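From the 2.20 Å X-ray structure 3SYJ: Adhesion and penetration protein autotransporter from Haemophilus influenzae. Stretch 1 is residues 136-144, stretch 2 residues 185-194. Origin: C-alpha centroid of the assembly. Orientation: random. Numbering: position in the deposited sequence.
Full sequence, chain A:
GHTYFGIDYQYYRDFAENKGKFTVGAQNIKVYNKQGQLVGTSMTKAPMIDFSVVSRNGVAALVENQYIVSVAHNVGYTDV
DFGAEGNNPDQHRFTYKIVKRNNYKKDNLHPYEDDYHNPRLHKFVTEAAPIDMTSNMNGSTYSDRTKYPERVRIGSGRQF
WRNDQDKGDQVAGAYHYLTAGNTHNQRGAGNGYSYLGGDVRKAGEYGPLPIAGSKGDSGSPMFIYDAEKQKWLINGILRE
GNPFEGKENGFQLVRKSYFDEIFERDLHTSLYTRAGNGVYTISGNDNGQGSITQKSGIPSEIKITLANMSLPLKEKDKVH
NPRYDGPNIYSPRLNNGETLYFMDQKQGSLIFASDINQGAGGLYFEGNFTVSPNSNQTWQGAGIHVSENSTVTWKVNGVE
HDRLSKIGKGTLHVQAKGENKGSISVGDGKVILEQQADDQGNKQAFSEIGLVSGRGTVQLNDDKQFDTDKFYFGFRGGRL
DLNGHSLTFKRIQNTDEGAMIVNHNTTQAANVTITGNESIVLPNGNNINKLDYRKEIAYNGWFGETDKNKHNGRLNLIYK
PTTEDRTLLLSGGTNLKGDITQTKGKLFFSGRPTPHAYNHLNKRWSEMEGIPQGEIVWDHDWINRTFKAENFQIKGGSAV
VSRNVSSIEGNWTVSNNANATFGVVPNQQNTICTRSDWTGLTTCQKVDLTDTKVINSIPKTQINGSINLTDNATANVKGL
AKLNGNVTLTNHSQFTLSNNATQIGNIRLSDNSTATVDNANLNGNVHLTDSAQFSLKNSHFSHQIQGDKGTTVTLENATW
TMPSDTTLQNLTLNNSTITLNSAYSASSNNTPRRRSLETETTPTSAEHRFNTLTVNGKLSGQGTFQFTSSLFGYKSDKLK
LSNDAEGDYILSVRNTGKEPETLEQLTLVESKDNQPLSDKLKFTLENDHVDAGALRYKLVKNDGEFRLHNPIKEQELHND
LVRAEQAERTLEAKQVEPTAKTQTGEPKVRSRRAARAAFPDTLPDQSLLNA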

ATOM      1  N   ASN A 136     -40.880  23.363  53.822  1.00 29.07           N
ATOM      2  CA  ASN A 136     -41.754  24.452  54.247  1.00 27.32           C
ATOM      3  C   ASN A 136     -43.207  24.009  54.224  1.00 25.89           C
ATOM      4  O   ASN A 136     -43.637  23.329  53.293  1.00 25.50           O
ATOM      5  N   MET A 137     -43.962  24.379  55.251  1.00 25.10           N
ATOM      6  CA  MET A 137     -45.368  23.992  55.320  1.00 29.80           C
ATOM      7  C   MET A 137     -46.308  25.071  54.764  1.00 33.84           C
ATOM      8  O   MET A 137     -47.518  24.858  54.647  1.00 31.05           O
ATOM      9  N   ASN A 138     -45.753  26.223  54.406  1.00 30.26           N
ATOM     10  CA  ASN A 138     -46.550  27.259  53.768  1.00 34.13           C
ATOM     11  C   ASN A 138     -46.661  27.045  52.256  1.00 30.87           C
ATOM     12  O   ASN A 138     -45.689  27.220  51.519  1.00 31.33           O
ATOM     13  N   GLY A 139     -47.852  26.668  51.804  1.00 26.41           N
ATOM     14  CA  GLY A 139     -48.100  26.418  50.398  1.00 28.35           C
ATOM     15  C   GLY A 139     -47.667  27.532  49.461  1.00 29.82           C
ATOM     16  O   GLY A 139     -47.227  27.269  48.341  1.00 33.03           O
ATOM     17  N   SER A 140     -47.784  28.779  49.907  1.00 28.92           N
ATOM     18  CA  SER A 140     -47.403  29.925  49.083  1.00 30.53           C
ATOM     19  C   SER A 140     -45.928  29.907  48.665  1.00 32.40           C
ATOM     20  O   SER A 140     -45.559  30.495  47.645  1.00 33.04           O
ATOM     21  N   THR A 141     -45.093  29.233  49.453  1.00 29.95           N
ATOM     22  CA  THR A 141     -43.655  29.141  49.185  1.00 28.35           C
ATOM     23  C   THR A 141     -43.352  28.682  47.768  1.00 25.78           C
ATOM     24  O   THR A 141     -42.392  29.135  47.148  1.00 27.96           O
ATOM     25  N   TYR A 142     -44.183  27.776  47.269  1.00 24.80           N
ATOM     26  CA  TYR A 142     -43.874  27.020  46.064  1.00 27.26           C
ATOM     27  C   TYR A 142     -44.444  27.635  44.792  1.00 31.12           C
ATOM     28  O   TYR A 142     -44.249  27.101  43.699  1.00 30.38           O
ATOM     29  N   SER A 143     -45.126  28.769  44.942  1.00 33.02           N
ATOM     30  CA  SER A 143     -45.736  29.468  43.811  1.00 32.46           C
ATOM     31  C   SER A 143     -44.704  30.154  42.917  1.00 26.83           C
ATOM     32  O   SER A 143     -44.946  30.361  41.731  1.00 27.04           O
ATOM     33  N   ASP A 144     -43.558  30.509  43.488  1.00 24.41           N
ATOM     34  CA  ASP A 144     -42.480  31.123  42.719  1.00 28.34           C
ATOM     35  C   ASP A 144     -41.993  30.143  41.666  1.00 28.35           C
ATOM     36  O   ASP A 144     -41.359  29.141  41.995  1.00 29.57           O
ATOM     37  N   ASN A 185     -52.285  24.364  36.998  1.00 21.23           N
ATOM     38  CA  ASN A 185     -51.766  25.640  37.476  1.00 20.49           C
ATOM     39  C   ASN A 185     -51.985  25.842  38.964  1.00 20.09           C
ATOM     40  O   ASN A 185     -52.892  25.256  39.560  1.00 17.79           O
ATOM     41  N   GLN A 186     -51.150  26.699  39.544  1.00 22.51           N
ATOM     42  CA  GLN A 186     -51.253  27.092  40.941  1.00 24.02           C
ATOM     43  C   GLN A 186     -52.569  27.820  41.203  1.00 26.20           C
ATOM     44  O   GLN A 186     -52.907  28.779  40.511  1.00 27.62           O
ATOM     45  N   ARG A 187     -53.300  27.375  42.215  1.00 24.54           N
ATOM     46  CA  ARG A 187     -54.665  27.832  42.412  1.00 28.45           C
ATOM     47  C   ARG A 187     -55.002  28.037  43.889  1.00 33.66           C
ATOM     48  O   ARG A 187     -56.077  27.641  44.344  1.00 39.19           O
ATOM     49  N   GLY A 188     -54.098  28.642  44.645  1.00 23.84           N
ATOM     50  CA  GLY A 188     -54.394  28.911  46.040  1.00 35.30           C
ATOM     51  C   GLY A 188     -53.764  27.931  47.012  1.00 38.63           C
ATOM     52  O   GLY A 188     -53.878  26.706  46.859  1.00 34.92           O
ATOM     53  N   ALA A 189     -53.114  28.476  48.032  1.00 34.09           N
ATOM     54  CA  ALA A 189     -52.353  27.665  48.966  1.00 33.65           C
ATOM     55  C   ALA A 189     -52.220  28.352  50.320  1.00 34.78           C
ATOM     56  O   ALA A 189     -52.289  29.577  50.419  1.00 32.69           O
ATOM     57  N   GLY A 190     -52.028  27.551  51.361  1.00 32.70           N
ATOM     58  CA  GLY A 190     -51.903  28.074  52.706  1.00 33.58           C
ATOM     59  C   GLY A 190     -51.051  27.174  53.578  1.00 37.00           C
ATOM     60  O   GLY A 190     -50.163  26.480  53.085  1.00 30.15           O
ATOM     61  N   ASN A 191     -51.325  27.183  54.878  1.00 37.24           N
ATOM     62  CA  ASN A 191     -50.550  26.397  55.822  1.00 32.45           C
ATOM     63  C   ASN A 191     -50.884  24.916  55.718  1.00 31.82           C
ATOM     64  O   ASN A 191     -51.957  24.479  56.136  1.00 29.64           O
ATOM     65  N   GLY A 192     -49.961  24.152  55.146  1.00 32.22           N
ATOM     66  CA  GLY A 192     -50.096  22.708  55.072  1.00 29.60           C
ATOM     67  C   GLY A 192     -50.766  22.170  53.822  1.00 26.48           C
ATOM     68  O   GLY A 192     -51.022  20.967  53.723  1.00 27.24           O
ATOM     69  N   TYR A 193     -51.045  23.043  52.859  1.00 26.86           N
ATOM     70  CA  TYR A 193     -51.814  22.625  51.691  1.00 27.95           C
ATOM     71  C   TYR A 193     -51.561  23.458  50.439  1.00 27.72           C
ATOM     72  O   TYR A 193     -51.010  24.553  50.493  1.00 26.32           O
ATOM     73  N   SER A 194     -51.980  22.913  49.307  1.00 25.79           N
ATOM     74  CA  SER A 194     -51.943  23.626  48.046  1.00 24.76           C
ATOM     75  C   SER A 194     -53.036  23.056  47.139  1.00 27.18           C
ATOM     76  O   SER A 194     -53.312  21.854  47.158  1.00 23.53           O
TER

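What holds the two backbones together, and how do the side chains fit around that join? A single bridge pairs Asn138 with Asn191, their CA atoms 4.6 Å apart, and two short hydrogen bonds flank it: Gly192 N donates to Met137 O at 2.6 Å, and Gly139 N donates to Gly190 O, also at 2.6 Å. The second stretch reaches this position through a type II turn from Gly190 to Tyr193. Glycine at 139 keeps the join tight, because a CB there would point toward the other stretch and lie only 2.2 Å from Tyr193 O and 2.6 Å from Ala189 CB. Instead, Gly139 CA makes a CA-H...O contact with Tyr193 O at 3.5 Å.

Which side chains pack against this join without polar bonds? Ala189 points toward the first stretch, and its CB meets Gly139 C at 3.5 Å, filling room that the glycine leaves. Met137 points sideways with an m, m, m side chain, and its CB lies 4.0 Å from Asn191 ND2. Asn191 itself starts away from the first stretch, but its t rotamer brings the amide end back. Tyr193, with chi1 p, points away and contributes little side-chain packing here.

Where do the polar side chains find their partners? Much of the bonding stays within the first stretch and shapes the loop that meets the second. Asn136, a t rotamer, accepts from Asn138 N through OD1 at 2.7 Å, while its carbonyl O accepts from Tyr142 OH at 2.8 Å. Thr141, in m, donates from OG1 to Asn138 O at 2.9 Å, reinforcing the 3-10 segment at its start. The t side chain of Asn138 adds a weak bond, its OD1 accepting from Ser140 N at 3.4 Å. Ser140 is m and approaches Ala189, OG to O, at 3.6 Å.

How does Gln186 reach across, and what does water add? Gln186 points toward the first stretch, with chi1 t and chi2 p. Its NE2 comes within 3.1 Å of Ser143 OG, but the angle is too poor for a hydrogen bond; Ser143 is m. The amide is served by water 1, whose oxygen accepts from Gln186 NE2 at 2.6 Å. The same water donates to Gly139 O at 2.8 Å, so it spans the gap between the stretches, and it also bonds Ser194 OG at 2.5 Å. Ser194 is t and points toward the first stretch, so its hydroxyl joins the contact through this water.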

ATOM      1  CB  ASN A 136     -41.549  25.660  53.336  1.00 27.37           C
ATOM      2  CG  ASN A 136     -42.035  26.961  53.956  1.00 33.08           C
ATOM      3  OD1 ASN A 136     -43.130  27.034  54.513  1.00 32.67           O
ATOM      4  ND2 ASN A 136     -41.220  28.007  53.838  1.00 26.61           N
ATOM      5  CB  MET A 137     -45.762  23.617  56.747  1.00 32.09           C
ATOM      6  CG  MET A 137     -44.914  22.510  57.357  1.00 36.88           C
ATOM      7  SD  MET A 137     -45.022  20.940  56.474  1.00 35.07           S
ATOM      8  CE  MET A 137     -46.783  20.665  56.470  1.00 21.80           C
ATOM      9  CB  ASN A 138     -45.989  28.645  54.080  1.00 36.06           C
ATOM     10  CG  ASN A 138     -46.760  29.758  53.374  1.00 49.02           C
ATOM     11  OD1 ASN A 138     -47.992  29.692  53.216  1.00 36.59           O
ATOM     12  ND2 ASN A 138     -46.034  30.790  52.942  1.00 50.95           N
ATOM     13  CB  SER A 140     -47.734  31.234  49.801  1.00 34.52           C
ATOM     14  OG  SER A 140     -49.119  31.308  50.103  1.00 35.54           O
ATOM     15  CB  THR A 141     -42.986  28.117  50.126  1.00 30.17           C
ATOM     16  OG1 THR A 141     -43.123  28.551  51.481  1.00 41.64           O
ATOM     17  CG2 THR A 141     -41.502  27.940  49.786  1.00 32.67           C
ATOM     18  CB  TYR A 142     -44.337  25.573  46.251  1.00 23.35           C
ATOM     19  CG  TYR A 142     -43.756  24.980  47.515  1.00 27.04           C
ATOM     20  CD1 TYR A 142     -42.418  24.595  47.570  1.00 23.24           C
ATOM     21  CD2 TYR A 142     -44.526  24.843  48.667  1.00 24.85           C
ATOM     22  CE1 TYR A 142     -41.870  24.072  48.727  1.00 21.75           C
ATOM     23  CE2 TYR A 142     -43.983  24.321  49.831  1.00 19.51           C
ATOM     24  CZ  TYR A 142     -42.653  23.941  49.850  1.00 20.73           C
ATOM     25  OH  TYR A 142     -42.096  23.423  50.990  1.00 22.88           O
ATOM     26  CB  SER A 143     -46.748  30.493  44.316  1.00 26.41           C
ATOM     27  OG  SER A 143     -47.796  29.845  45.012  1.00 32.62           O
ATOM     28  CB  ASP A 144     -41.324  31.522  43.650  1.00 31.08           C
ATOM     29  CG  ASP A 144     -40.147  32.149  42.909  1.00 32.46           C
ATOM     30  OD1 ASP A 144     -40.135  32.164  41.659  1.00 31.19           O
ATOM     31  OD2 ASP A 144     -39.217  32.633  43.590  1.00 44.96           O
ATOM     32  CB  ASN A 185     -52.438  26.792  36.738  1.00 24.50           C
ATOM     33  CG  ASN A 185     -52.093  26.825  35.268  1.00 25.86           C
ATOM     34  OD1 ASN A 185     -51.030  26.373  34.852  1.00 24.49           O
ATOM     35  ND2 ASN A 185     -52.990  27.380  34.472  1.00 33.95           N
ATOM     36  CB  GLN A 186     -50.069  27.983  41.312  1.00 27.33           C
ATOM     37  CG  GLN A 186     -50.100  28.508  42.730  1.00 32.47           C
ATOM     38  CD  GLN A 186     -49.950  27.412  43.770  1.00 33.85           C
ATOM     39  OE1 GLN A 186     -50.944  26.930  44.317  1.00 28.53           O
ATOM     40  NE2 GLN A 186     -48.708  27.014  44.052  1.00 24.58           N
ATOM     41  CB  ARG A 187     -55.630  26.796  41.826  1.00 32.38           C
ATOM     42  CG  ARG A 187     -56.912  27.357  41.257  1.00 35.94           C
ATOM     43  CD  ARG A 187     -56.758  27.637  39.771  1.00 38.70           C
ATOM     44  NE  ARG A 187     -57.974  27.390  38.981  1.00 49.88           N
ATOM     45  CZ  ARG A 187     -58.921  26.489  39.258  1.00 50.53           C
ATOM     46  NH1 ARG A 187     -58.833  25.700  40.325  1.00 51.48           N
ATOM     47  NH2 ARG A 187     -59.970  26.369  38.450  1.00 42.53           N
ATOM     48  CB  ALA A 189     -50.982  27.358  48.385  1.00 28.63           C
ATOM     49  CB  ASN A 191     -50.771  26.904  57.251  1.00 35.77           C
ATOM     50  CG  ASN A 191     -49.654  26.483  58.203  1.00 51.30           C
ATOM     51  OD1 ASN A 191     -49.907  26.139  59.362  1.00 54.16           O
ATOM     52  ND2 ASN A 191     -48.414  26.508  57.717  1.00 40.02           N
ATOM     53  CB  TYR A 193     -53.309  22.653  52.013  1.00 27.67           C
ATOM     54  CG  TYR A 193     -53.878  24.059  52.088  1.00 36.91           C
ATOM     55  CD1 TYR A 193     -54.367  24.694  50.951  1.00 31.18           C
ATOM     56  CD2 TYR A 193     -53.922  24.752  53.293  1.00 33.45           C
ATOM     57  CE1 TYR A 193     -54.886  25.975  51.011  1.00 34.79           C
ATOM     58  CE2 TYR A 193     -54.439  26.038  53.364  1.00 32.67           C
ATOM     59  CZ  TYR A 193     -54.918  26.644  52.218  1.00 38.72           C
ATOM     60  OH  TYR A 193     -55.430  27.920  52.282  1.00 33.75           O
ATOM     61  CB  SER A 194     -50.563  23.497  47.400  1.00 25.17           C
ATOM     62  OG  SER A 194     -50.432  24.355  46.275  1.00 23.83           O
TER
HETATM   63  O   HOH W   1     -48.243  25.657  46.280  1.00 23.84           O